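Aldehyde dehydrogenase family protein (Pseudomonas syringae pv. tomato, PDB 6X9L) oxidises long-chain aliphatic aldehydes, probably including octanal, with NAD+ as the likely electron acceptor, as a member of the aldehyde dehydrogenase family. Local coordinates at residues V37-V45 against R363-Y372; I89-I100 against S110-L118. The protein carries 1 engineered substitution. All coordinates share one frame; numbering follows the deposited sequence.

Interaction 1. Residues V37-V45 against R363-Y372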
loop_
_atom_site.group_PDB
_atom_site.type_symbol
_atom_site.label_atom_id
_atom_site.label_comp_id
_atom_site.label_asym_id
_atom_site.label_seq_id
_atom_site.Cartn_x
_atom_site.Cartn_y
_atom_site.Cartn_z
ATOM N N VAL A 37 19.618 -7.781 27.862
ATOM C CA VAL A 37 19.244 -8.165 29.221
ATOM C C VAL A 37 18.354 -9.396 29.170
ATOM O O VAL A 37 17.371 -9.438 28.415
ATOM C CB VAL A 37 18.536 -7.017 29.968
ATOM C CG1 VAL A 37 18.120 -7.457 31.369
ATOM C CG2 VAL A 37 19.448 -5.804 30.048
ATOM N N ASN A 38 18.698 -10.395 29.974
ATOM C CA ASN A 38 17.808 -11.522 30.231
ATOM C C ASN A 38 16.640 -11.056 31.092
ATOM O O ASN A 38 16.852 -10.656 32.243
ATOM C CB ASN A 38 18.561 -12.647 30.934
ATOM C CG ASN A 38 17.677 -13.837 31.248
ATOM O OD1 ASN A 38 16.439 -13.746 31.241
ATOM N ND2 ASN A 38 18.308 -14.974 31.515
ATOM N N PRO A 39 15.401 -11.119 30.605
ATOM C CA PRO A 39 14.285 -10.628 31.418
ATOM C C PRO A 39 14.042 -11.459 32.651
ATOM O O PRO A 39 13.446 -10.945 33.605
ATOM C CB PRO A 39 13.089 -10.696 30.460
ATOM C CG PRO A 39 13.483 -11.692 29.379
ATOM C CD PRO A 39 14.951 -11.998 29.517
ATOM N N ALA A 40 14.467 -12.726 32.654
ATOM C CA ALA A 40 14.194 -13.614 33.784
ATOM C C ALA A 40 15.093 -13.327 34.973
ATOM O O ALA A 40 14.722 -13.633 36.110
ATOM C CB ALA A 40 14.361 -15.076 33.378
ATOM N N THR A 41 16.267 -12.751 34.736
ATOM C CA THR A 41 17.198 -12.420 35.807
ATOM C C THR A 41 17.612 -10.962 35.847
ATOM O O THR A 41 18.260 -10.555 36.815
ATOM C CB THR A 41 18.473 -13.259 35.696
ATOM O OG1 THR A 41 19.114 -12.944 34.454
ATOM C CG2 THR A 41 18.141 -14.756 35.745
ATOM N N GLU A 42 17.269 -10.163 34.838
ATOM C CA GLU A 42 17.657 -8.755 34.777
ATOM C C GLU A 42 19.166 -8.554 34.654
ATOM O O GLU A 42 19.660 -7.481 34.969
ATOM C CB GLU A 42 17.146 -7.972 35.992
ATOM C CG GLU A 42 15.655 -7.710 35.978
ATOM C CD GLU A 42 15.161 -7.092 37.271
ATOM O OE1 GLU A 42 15.245 -5.855 37.412
ATOM O OE2 GLU A 42 14.703 -7.849 38.153
ATOM N N GLU A 43 19.915 -9.552 34.197
ATOM C CA GLU A 43 21.349 -9.431 33.965
ATOM C C GLU A 43 21.641 -9.249 32.476
ATOM O O GLU A 43 20.996 -9.874 31.622
ATOM C CB GLU A 43 22.088 -10.671 34.478
ATOM C CG GLU A 43 21.550 -11.195 35.793
ATOM C CD GLU A 43 22.365 -10.768 36.999
ATOM O OE1 GLU A 43 22.426 -11.563 37.965
ATOM O OE2 GLU A 43 22.931 -9.647 36.993
ATOM N N VAL A 44 22.616 -8.390 32.164
ATOM C CA VAL A 44 23.079 -8.278 30.787
ATOM C C VAL A 44 23.862 -9.538 30.466
ATOM O O VAL A 44 24.781 -9.924 31.199
ATOM C CB VAL A 44 23.912 -7.006 30.551
ATOM C CG1 VAL A 44 23.750 -6.007 31.680
ATOM C CG2 VAL A 44 25.383 -7.339 30.296
ATOM N N VAL A 45 23.464 -10.212 29.394
ATOM C CA VAL A 45 24.056 -11.479 29.005
ATOM C C VAL A 45 24.897 -11.355 27.758
ATOM O O VAL A 45 25.470 -12.351 27.316
ATOM C CB VAL A 45 22.966 -12.559 28.822
ATOM C CG1 VAL A 45 22.267 -12.815 30.139
ATOM C CG2 VAL A 45 21.949 -12.109 27.787
ATOM N N ARG A 363 5.370 -7.512 41.037
ATOM C CA ARG A 363 6.017 -8.742 40.608
ATOM C C ARG A 363 5.301 -9.957 41.196
ATOM O O ARG A 363 4.759 -9.913 42.301
ATOM C CB ARG A 363 7.490 -8.736 41.016
ATOM C CG ARG A 363 8.363 -8.148 39.926
ATOM C CD ARG A 363 9.687 -7.628 40.415
ATOM N NE ARG A 363 10.081 -6.437 39.661
ATOM C CZ ARG A 363 11.187 -6.328 38.936
ATOM N NH1 ARG A 363 12.040 -7.337 38.861
ATOM N NH2 ARG A 363 11.445 -5.201 38.293
ATOM N N VAL A 364 5.305 -11.048 40.431
ATOM C CA VAL A 364 4.762 -12.316 40.907
ATOM C C VAL A 364 5.545 -12.800 42.116
ATOM O O VAL A 364 6.781 -12.880 42.086
ATOM C CB VAL A 364 4.809 -13.369 39.795
ATOM C CG1 VAL A 364 4.349 -14.728 40.329
ATOM C CG2 VAL A 364 4.025 -12.900 38.590
ATOM N N GLN A 365 4.819 -13.155 43.181
ATOM C CA GLN A 365 5.449 -13.534 44.439
ATOM C C GLN A 365 6.353 -14.747 44.241
ATOM O O GLN A 365 5.976 -15.717 43.580
ATOM C CB GLN A 365 4.349 -13.817 45.458
ATOM C CG GLN A 365 4.789 -14.342 46.790
ATOM C CD GLN A 365 3.616 -14.436 47.742
ATOM O OE1 GLN A 365 2.584 -15.022 47.415
ATOM N NE2 GLN A 365 3.750 -13.825 48.904
ATOM N N GLY A 366 7.556 -14.698 44.801
ATOM C CA GLY A 366 8.505 -15.784 44.631
ATOM C C GLY A 366 9.388 -15.685 43.399
ATOM O O GLY A 366 10.312 -16.502 43.243
ATOM N N HIS A 367 9.105 -14.733 42.506
ATOM C CA HIS A 367 9.994 -14.332 41.417
ATOM C C HIS A 367 10.144 -12.814 41.486
ATOM O O HIS A 367 9.686 -12.094 40.592
ATOM C CB HIS A 367 9.457 -14.767 40.068
ATOM C CG HIS A 367 9.311 -16.243 39.936
ATOM N ND1 HIS A 367 8.129 -16.903 40.209
ATOM C CD2 HIS A 367 10.204 -17.197 39.575
ATOM C CE1 HIS A 367 8.295 -18.199 40.010
ATOM N NE2 HIS A 367 9.544 -18.402 39.620
ATOM N N GLU A 368 10.763 -12.330 42.570
ATOM C CA GLU A 368 10.981 -10.897 42.711
ATOM C C GLU A 368 12.072 -10.401 41.766
ATOM O O GLU A 368 12.000 -9.264 41.284
ATOM C CB GLU A 368 11.306 -10.557 44.167
ATOM C CG GLU A 368 10.064 -10.416 45.071
ATOM C CD GLU A 368 9.409 -11.754 45.453
ATOM O OE1 GLU A 368 10.118 -12.781 45.551
ATOM O OE2 GLU A 368 8.175 -11.778 45.669
ATOM N N GLN A 369 13.075 -11.229 41.479
ATOM C CA GLN A 369 14.028 -10.932 40.414
ATOM C C GLN A 369 13.459 -11.398 39.068
ATOM O O GLN A 369 13.032 -12.553 38.941
ATOM C CB GLN A 369 15.359 -11.627 40.705
ATOM C CG GLN A 369 16.564 -10.872 40.222
ATOM C CD GLN A 369 17.710 -11.799 39.885
ATOM O OE1 GLN A 369 17.510 -13.003 39.726
ATOM N NE2 GLN A 369 18.916 -11.249 39.766
ATOM N N GLY A 370 13.447 -10.511 38.075
ATOM C CA GLY A 370 12.850 -10.821 36.791
ATOM C C GLY A 370 11.504 -10.128 36.595
ATOM O O GLY A 370 10.736 -9.905 37.541
ATOM N N PHE A 371 11.201 -9.798 35.340
ATOM C CA PHE A 371 10.031 -8.976 35.022
ATOM C C PHE A 371 8.740 -9.764 35.030
ATOM O O PHE A 371 7.886 -9.605 34.158
ATOM C CB PHE A 371 10.255 -8.282 33.682
ATOM C CG PHE A 371 11.480 -7.419 33.692
ATOM C CD1 PHE A 371 11.639 -6.442 34.682
ATOM C CD2 PHE A 371 12.508 -7.638 32.795
ATOM C CE1 PHE A 371 12.776 -5.672 34.742
ATOM C CE2 PHE A 371 13.652 -6.872 32.855
ATOM C CZ PHE A 371 13.785 -5.888 33.836
ATOM N N TYR A 372 8.580 -10.594 36.050
ATOM C CA TYR A 372 7.440 -11.490 36.136
ATOM C C TYR A 372 6.183 -10.701 36.485
ATOM O O TYR A 372 6.149 -10.003 37.503
ATOM C CB TYR A 372 7.733 -12.560 37.180
ATOM C CG TYR A 372 8.841 -13.511 36.778
ATOM C CD1 TYR A 372 8.576 -14.628 35.988
ATOM C CD2 TYR A 372 10.153 -13.293 37.180
ATOM C CE1 TYR A 372 9.580 -15.499 35.617
ATOM C CE2 TYR A 372 11.156 -14.156 36.821
ATOM C CZ TYR A 372 10.862 -15.254 36.036
ATOM O OH TYR A 372 11.862 -16.106 35.671
HETATM O O HOH W 1 14.486 -16.881 36.900
#

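Interaction 2. Residues I89-I100 against S110-L118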
loop_
_atom_site.group_PDB
_atom_site.type_symbol
_atom_site.label_atom_id
_atom_site.label_comp_id
_atom_site.label_asym_id
_atom_site.label_seq_id
_atom_site.Cartn_x
_atom_site.Cartn_y
_atom_site.Cartn_z
ATOM N N ILE A 89 16.946 -24.469 9.918
ATOM C CA ILE A 89 16.133 -24.052 11.053
ATOM C C ILE A 89 15.718 -25.270 11.875
ATOM O O ILE A 89 15.828 -25.273 13.107
ATOM C CB ILE A 89 14.918 -23.244 10.559
ATOM C CG1 ILE A 89 15.361 -21.880 10.052
ATOM C CG2 ILE A 89 13.843 -23.091 11.645
ATOM C CD1 ILE A 89 14.257 -21.122 9.336
ATOM N N ILE A 90 15.259 -26.334 11.196
ATOM C CA ILE A 90 14.784 -27.540 11.875
ATOM C C ILE A 90 15.933 -28.242 12.577
ATOM O O ILE A 90 15.754 -28.848 13.641
ATOM C CB ILE A 90 14.095 -28.487 10.874
ATOM C CG1 ILE A 90 12.848 -27.827 10.273
ATOM C CG2 ILE A 90 13.738 -29.802 11.553
ATOM C CD1 ILE A 90 11.681 -27.765 11.206
ATOM N N GLU A 91 17.124 -28.189 11.974
ATOM C CA GLU A 91 18.317 -28.817 12.538
ATOM C C GLU A 91 18.824 -28.058 13.761
ATOM O O GLU A 91 19.275 -28.665 14.739
ATOM C CB GLU A 91 19.414 -28.868 11.477
ATOM C CG GLU A 91 19.724 -30.219 10.891
ATOM C CD GLU A 91 20.844 -30.115 9.875
ATOM O OE1 GLU A 91 20.627 -30.466 8.696
ATOM O OE2 GLU A 91 21.938 -29.647 10.257
ATOM N N ARG A 92 18.786 -26.729 13.710
ATOM C CA ARG A 92 19.299 -25.897 14.788
ATOM C C ARG A 92 18.185 -25.355 15.673
ATOM O O ARG A 92 18.366 -24.325 16.328
ATOM C CB ARG A 92 20.139 -24.752 14.214
ATOM C CG ARG A 92 21.284 -25.219 13.341
ATOM C CD ARG A 92 21.962 -24.063 12.635
ATOM N NE ARG A 92 22.929 -24.527 11.641
ATOM C CZ ARG A 92 23.755 -23.727 10.972
ATOM N NH1 ARG A 92 23.749 -22.417 11.182
ATOM N NH2 ARG A 92 24.601 -24.235 10.094
ATOM N N LYS A 93 17.040 -26.039 15.711
ATOM C CA LYS A 93 15.875 -25.482 16.389
ATOM C C LYS A 93 16.108 -25.339 17.892
ATOM O O LYS A 93 15.694 -24.341 18.501
ATOM C CB LYS A 93 14.651 -26.354 16.108
ATOM C CG LYS A 93 14.851 -27.812 16.452
ATOM C CD LYS A 93 13.547 -28.443 16.835
ATOM C CE LYS A 93 13.635 -29.939 16.763
ATOM N NZ LYS A 93 12.262 -30.474 16.682
ATOM N N GLU A 94 16.756 -26.330 18.514
ATOM C CA GLU A 94 17.034 -26.249 19.946
ATOM C C GLU A 94 17.945 -25.073 20.271
ATOM O O GLU A 94 17.731 -24.364 21.263
ATOM C CB GLU A 94 17.660 -27.548 20.440
ATOM C CG GLU A 94 18.173 -27.481 21.869
ATOM C CD GLU A 94 17.075 -27.343 22.928
ATOM O OE1 GLU A 94 15.872 -27.381 22.582
ATOM O OE2 GLU A 94 17.436 -27.213 24.122
ATOM N N GLU A 95 18.977 -24.860 19.454
ATOM C CA GLU A 95 19.838 -23.703 19.639
ATOM C C GLU A 95 19.038 -22.417 19.492
ATOM O O GLU A 95 19.239 -21.453 20.246
ATOM C CB GLU A 95 20.993 -23.744 18.635
ATOM C CG GLU A 95 21.946 -24.939 18.792
ATOM C CD GLU A 95 21.276 -26.303 18.556
ATOM O OE1 GLU A 95 20.392 -26.403 17.677
ATOM O OE2 GLU A 95 21.629 -27.278 19.258
ATOM N N LEU A 96 18.104 -22.398 18.536
ATOM C CA LEU A 96 17.291 -21.213 18.308
ATOM C C LEU A 96 16.285 -20.992 19.442
ATOM O O LEU A 96 16.051 -19.849 19.856
ATOM C CB LEU A 96 16.587 -21.335 16.960
ATOM C CG LEU A 96 17.419 -21.257 15.677
ATOM C CD1 LEU A 96 16.594 -21.802 14.515
ATOM C CD2 LEU A 96 17.852 -19.846 15.386
ATOM N N ALA A 97 15.681 -22.066 19.963
ATOM C CA ALA A 97 14.741 -21.898 21.073
ATOM C C ALA A 97 15.445 -21.366 22.315
ATOM O O ALA A 97 14.866 -20.588 23.080
ATOM C CB ALA A 97 14.033 -23.216 21.392
ATOM N N GLN A 98 16.697 -21.765 22.533
ATOM C CA GLN A 98 17.403 -21.289 23.721
ATOM C C GLN A 98 17.763 -19.805 23.624
ATOM O O GLN A 98 17.734 -19.093 24.634
ATOM C CB GLN A 98 18.640 -22.149 23.956
ATOM C CG GLN A 98 18.287 -23.603 24.281
ATOM C CD GLN A 98 18.037 -23.841 25.760
ATOM O OE1 GLN A 98 18.368 -23.006 26.606
ATOM N NE2 GLN A 98 17.440 -24.988 26.082
ATOM N N ALA A 99 18.084 -19.314 22.424
ATOM C CA ALA A 99 18.426 -17.903 22.269
ATOM C C ALA A 99 17.184 -17.004 22.393
ATOM O O ALA A 99 17.236 -15.948 23.036
ATOM C CB ALA A 99 19.153 -17.689 20.935
ATOM N N ILE A 100 16.057 -17.419 21.806
ATOM C CA ILE A 100 14.800 -16.683 21.983
ATOM C C ILE A 100 14.442 -16.572 23.464
ATOM O O ILE A 100 14.192 -15.479 23.988
ATOM C CB ILE A 100 13.673 -17.368 21.192
ATOM C CG1 ILE A 100 13.945 -17.297 19.680
ATOM C CG2 ILE A 100 12.295 -16.825 21.638
ATOM C CD1 ILE A 100 13.177 -18.340 18.835
ATOM N N SER A 110 7.548 -23.107 25.408
ATOM C CA SER A 110 6.931 -22.288 24.370
ATOM C C SER A 110 7.869 -22.056 23.195
ATOM O O SER A 110 7.416 -21.919 22.053
ATOM C CB SER A 110 6.532 -20.941 24.961
ATOM O OG SER A 110 5.152 -20.762 24.838
ATOM N N ALA A 111 9.173 -21.936 23.464
ATOM C CA ALA A 111 10.100 -21.615 22.386
ATOM C C ALA A 111 10.297 -22.805 21.462
ATOM O O ALA A 111 10.409 -22.632 20.244
ATOM C CB ALA A 111 11.434 -21.140 22.963
ATOM N N ARG A 112 10.272 -24.014 22.020
ATOM C CA ARG A 112 10.427 -25.219 21.217
ATOM C C ARG A 112 9.160 -25.538 20.437
ATOM O O ARG A 112 9.228 -25.941 19.267
ATOM C CB ARG A 112 10.799 -26.395 22.118
ATOM C CG ARG A 112 12.150 -26.254 22.818
ATOM C CD ARG A 112 12.297 -27.273 23.915
ATOM N NE ARG A 112 13.663 -27.366 24.414
ATOM C CZ ARG A 112 13.977 -27.718 25.662
ATOM N NH1 ARG A 112 13.017 -27.990 26.535
ATOM N NH2 ARG A 112 15.247 -27.786 26.048
ATOM N N ALA A 113 7.994 -25.369 21.064
ATOM C CA ALA A 113 6.755 -25.842 20.470
ATOM C C ALA A 113 6.203 -24.890 19.427
ATOM O O ALA A 113 5.499 -25.345 18.510
ATOM C CB ALA A 113 5.694 -26.062 21.548
ATOM N N MET A 114 6.528 -23.600 19.521
ATOM C CA MET A 114 5.831 -22.643 18.679
ATOM C C MET A 114 6.711 -21.529 18.150
ATOM O O MET A 114 6.706 -21.247 16.945
ATOM C CB MET A 114 4.658 -22.055 19.448
ATOM C CG MET A 114 3.386 -22.847 19.250
ATOM S SD MET A 114 2.020 -21.963 19.995
ATOM C CE MET A 114 2.688 -21.725 21.647
ATOM N N GLN A 115 7.449 -20.881 19.050
ATOM C CA GLN A 115 8.348 -19.799 18.666
ATOM C C GLN A 115 9.236 -20.184 17.474
ATOM O O GLN A 115 9.404 -19.390 16.538
ATOM C CB GLN A 115 9.179 -19.397 19.889
ATOM C CG GLN A 115 9.776 -17.996 19.858
ATOM C CD GLN A 115 8.762 -16.871 20.052
ATOM O OE1 GLN A 115 8.714 -15.944 19.250
ATOM N NE2 GLN A 115 7.986 -16.927 21.127
ATOM N N VAL A 116 9.783 -21.402 17.465
ATOM C CA VAL A 116 10.613 -21.847 16.339
ATOM C C VAL A 116 9.794 -22.526 15.241
ATOM O O VAL A 116 9.904 -22.146 14.071
ATOM C CB VAL A 116 11.737 -22.787 16.808
ATOM C CG1 VAL A 116 12.569 -23.249 15.613
ATOM C CG2 VAL A 116 12.605 -22.090 17.840
ATOM N N PRO A 117 8.990 -23.544 15.553
ATOM C CA PRO A 117 8.280 -24.263 14.474
ATOM C C PRO A 117 7.353 -23.392 13.648
ATOM O O PRO A 117 7.247 -23.592 12.432
ATOM C CB PRO A 117 7.505 -25.345 15.227
ATOM C CG PRO A 117 8.318 -25.594 16.468
ATOM C CD PRO A 117 8.904 -24.250 16.849
ATOM N N LEU A 118 6.657 -22.439 14.257
ATOM C CA LEU A 118 5.800 -21.581 13.449
ATOM C C LEU A 118 6.630 -20.725 12.499
ATOM O O LEU A 118 6.238 -20.512 11.347
ATOM C CB LEU A 118 4.908 -20.731 14.352
ATOM C CG LEU A 118 3.989 -21.614 15.199
ATOM C CD1 LEU A 118 2.750 -20.853 15.661
ATOM C CD2 LEU A 118 3.569 -22.851 14.433
#

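Interaction 1. Residues V37-V45 against R363-Y372
The polar bonds of E42 to the loop 363-372 all fall on one carboxylate oxygen. Its OE2 accepts from G370 N at 2.9 Å, nearly straight at 170°, on the anti side and close to the carboxylate plane. The same OE2 forms a salt bridge to R363 NH1 at 2.8 Å; here the nitrogen stands above the carboxylate plane, although the oxygen lies near the plane of the guanidinium. R363 NH1 also donates to E368 O, which ties the arginine to its own loop.

Backbone bonding comes from F371 N, whose hydrogen bond to P39 O measures 3.1 Å. Beside it, G370 CA makes a CA-H...O contact with P39 O at 3.2 Å. A second such contact runs from G370 CA to A40 O.

Apolar contact gathers on the F371 ring, where E42 CG lies 3.4 Å from F371 CZ and P39 CB 3.9 Å from F371 CD2. With chi1 at -73°, E42 CG sits beside its backbone N, and the extended chain carries the carboxylate past the ring to the arginine. A40 CB lies 4.4 Å from Y372 CZ.

The connection between strands 33-38 and 43-49 is thus docked on a loop of another sheet, and two donors on OE2 would probably favour an ionised E42.

Interaction 2. Residues I89-I100 against S110-L118
V116 packs against one side of helix 93-100, and both of its methyls are engaged. CG1, anti to the backbone N (chi1 179°), reaches K93 CB at 3.8 Å and I89 CG2 beyond it, while CG2 lies 3.7 Å from A97 N and also meets L96 CB and I100 CD1. Next to this, A97 CB and A111 CB stand 3.7 Å apart, where the two backbones come nearest. I100 completes the buried side: its CG2 and CD1 both lie against Q115 CG, the side chains crossing at a slant. Beyond the contact, L162 of helix 161-174 and L193 of helix 188-201 cover L96.

Small residues at the crossing fit an axis separation of 8.6 Å between helices 93-100 and 110-115, whose directions differ by 113°. The second helix widens into a pi-type turn at 111-115, and the chain runs on to L118, which touches the bound octanal.

The more open side is polar. There R112 grips E94 side-on: NE donates to OE1 at 2.9 Å and NH2 to OE2 at 3.0 Å, the latter bond almost straight at 178°. Carboxylate and guanidinium are nearly coplanar. Q98 NE2 adds a third bond, reaching E94 OE2 from above the carboxylate plane. R112 NH1 has a second acid partner, E326.

How the interactions relate
From the N terminus, the chain passes first through the connection 37-45 between strands 33-38 and 43-49, then through helix 75-91 to helix 93-104. Interaction 2 closes a short loop, with nine residues between its segments. Interaction 1 closes only when the chain reaches 363-372, 318 residues on, so interaction 2 is nested inside it and the two do not cross. Their centres lie 22 Å apart and their nearest atoms about 7 Å, without touching. Helix 93-104 links them, since its L102 packs on N38 and V45. Interaction 1 ties the two-stranded sheet to the loop between strands 355-358 and 376-379, whereas interaction 2 joins consecutive helices beside the octanal pocket.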